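Local coordinates for protein 2-(hydroxymethyl)glutarate dehydrogenase (Eubacterium barkeri, PDB 3CKY) that catalyses the NAD-dependent interconversion of 2-formylglutarate and (S)-2-hydroxymethylglutarate, a step in the breakdown of nicotinate, at residues E220-K225 with D281-I286. Residues are numbered along the deposited sequence; the frame is centred on the assembly and turned at random.
Sequences EAKMEK and DMSAVI
A single lysine, K222, carries the whole of one side of this buried contact, and its charge is met by D281. The site lies in the helical domain of a β-hydroxyacid dehydrogenase. It joins helix 217-228 to the short 3-10 turn ahead of helix 286-293. K222 NZ forms a salt bridge to D281 OD1 at 2.7 Å, on the syn side and 16° out of the carboxylate plane. The same oxygen also accepts from the backbone N of F236. D281 OD2 closes an Asx turn: S283 N reaches it at 2.9 Å, from above the carboxylate plane. S283 OG takes the anti lone pair of D281 OD2, at 2.6 Å. The carboxylate is therefore gripped through both oxygens, which fixes its rotation. An alanine in place of D281 would probably leave the buried ammonium of K222 without its countercharge and S283 N and OG without their shared acceptor. The lysine chain bends at chi2 (-55°) and then runs extended to the carboxylate. The M282 side chain lies nearly perpendicular to the lysine chain and touches it with its methyl. M282 CE lies 3.5 Å from K222 CG and a tight 3.3 Å from K222 CE. F269 and M185 touch M282 from helices 260-274 and 169-197. Nearer the backbone, K222 CB packs on S283 CB at 3.7 Å.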
# COMPACT_ATOMS: atom_id res chain seq x y z
N GLU A 220 24.72 2.46 -3.63
CA GLU A 220 26.16 2.25 -3.78
C GLU A 220 26.48 0.87 -4.35
O GLU A 220 27.28 0.73 -5.26
CB GLU A 220 26.89 2.44 -2.45
CG GLU A 220 27.04 3.90 -2.06
CD GLU A 220 26.77 4.17 -0.59
OE1 GLU A 220 27.25 3.38 0.26
OE2 GLU A 220 26.06 5.18 -0.30
N ALA A 221 25.80 -0.14 -3.82
CA ALA A 221 26.05 -1.52 -4.23
C ALA A 221 25.55 -1.84 -5.64
O ALA A 221 26.20 -2.60 -6.38
CB ALA A 221 25.42 -2.48 -3.24
N LYS A 222 24.42 -1.27 -6.03
CA LYS A 222 23.72 -1.74 -7.23
C LYS A 222 23.87 -0.86 -8.47
O LYS A 222 23.88 -1.37 -9.58
CB LYS A 222 22.24 -1.94 -6.91
CG LYS A 222 21.96 -2.87 -5.72
CD LYS A 222 22.60 -4.23 -5.87
CE LYS A 222 22.22 -5.17 -4.73
NZ LYS A 222 22.90 -6.50 -4.87
N MET A 223 23.99 0.44 -8.28
CA MET A 223 23.88 1.39 -9.38
C MET A 223 24.87 1.13 -10.52
O MET A 223 24.51 0.89 -11.66
CB MET A 223 24.07 2.81 -8.83
CG MET A 223 23.99 3.92 -9.85
SD MET A 223 22.33 4.07 -10.46
CE MET A 223 22.46 5.59 -11.44
N GLU A 224 26.14 1.14 -10.19
CA GLU A 224 27.16 0.98 -11.19
C GLU A 224 27.30 -0.47 -11.66
O GLU A 224 27.32 -0.74 -12.86
CB GLU A 224 28.48 1.49 -10.63
CG GLU A 224 29.53 1.74 -11.67
CD GLU A 224 30.71 2.54 -11.13
OE1 GLU A 224 30.44 3.54 -10.39
OE2 GLU A 224 31.86 2.17 -11.47
N LYS A 225 27.34 -1.40 -10.72
CA LYS A 225 27.61 -2.80 -11.04
C LYS A 225 26.49 -3.50 -11.83
O LYS A 225 26.79 -4.32 -12.70
CB LYS A 225 27.93 -3.60 -9.78
CG LYS A 225 28.41 -5.02 -10.07
CD LYS A 225 28.74 -5.79 -8.80
CE LYS A 225 29.01 -7.27 -9.12
NZ LYS A 225 29.14 -8.12 -7.89
N ASP A 281 19.64 -10.34 -9.88
CA ASP A 281 19.86 -9.48 -8.75
C ASP A 281 18.61 -8.64 -8.55
O ASP A 281 17.92 -8.27 -9.52
CB ASP A 281 21.08 -8.58 -8.94
CG ASP A 281 21.29 -7.63 -7.78
OD1 ASP A 281 21.80 -8.08 -6.74
OD2 ASP A 281 20.92 -6.44 -7.91
N MET A 282 18.33 -8.33 -7.29
CA MET A 282 17.12 -7.62 -6.93
C MET A 282 17.01 -6.21 -7.53
O MET A 282 15.92 -5.71 -7.64
CB MET A 282 16.94 -7.60 -5.41
CG MET A 282 18.15 -7.15 -4.56
SD MET A 282 18.12 -5.44 -4.04
CE MET A 282 18.98 -4.71 -5.40
N SER A 283 18.12 -5.60 -7.95
CA SER A 283 18.08 -4.28 -8.57
C SER A 283 17.41 -4.31 -9.94
O SER A 283 17.01 -3.25 -10.47
CB SER A 283 19.48 -3.68 -8.68
OG SER A 283 20.36 -4.47 -9.47
N ALA A 284 17.30 -5.51 -10.52
CA ALA A 284 16.53 -5.73 -11.76
C ALA A 284 15.06 -5.37 -11.60
O ALA A 284 14.35 -5.27 -12.58
CB ALA A 284 16.67 -7.18 -12.25
N VAL A 285 14.59 -5.15 -10.38
CA VAL A 285 13.20 -4.67 -10.17
C VAL A 285 12.92 -3.34 -10.93
O VAL A 285 11.77 -3.07 -11.29
CB VAL A 285 12.89 -4.53 -8.66
CG1 VAL A 285 13.57 -3.29 -8.06
CG2 VAL A 285 11.39 -4.52 -8.42
N ILE A 286 13.97 -2.55 -11.18
CA ILE A 286 13.86 -1.35 -12.01
C ILE A 286 13.21 -1.64 -13.39
O ILE A 286 12.50 -0.79 -13.95
CB ILE A 286 15.24 -0.63 -12.20
CG1 ILE A 286 15.03 0.81 -12.68
CG2 ILE A 286 16.13 -1.38 -13.22
CD1 ILE A 286 16.27 1.71 -12.62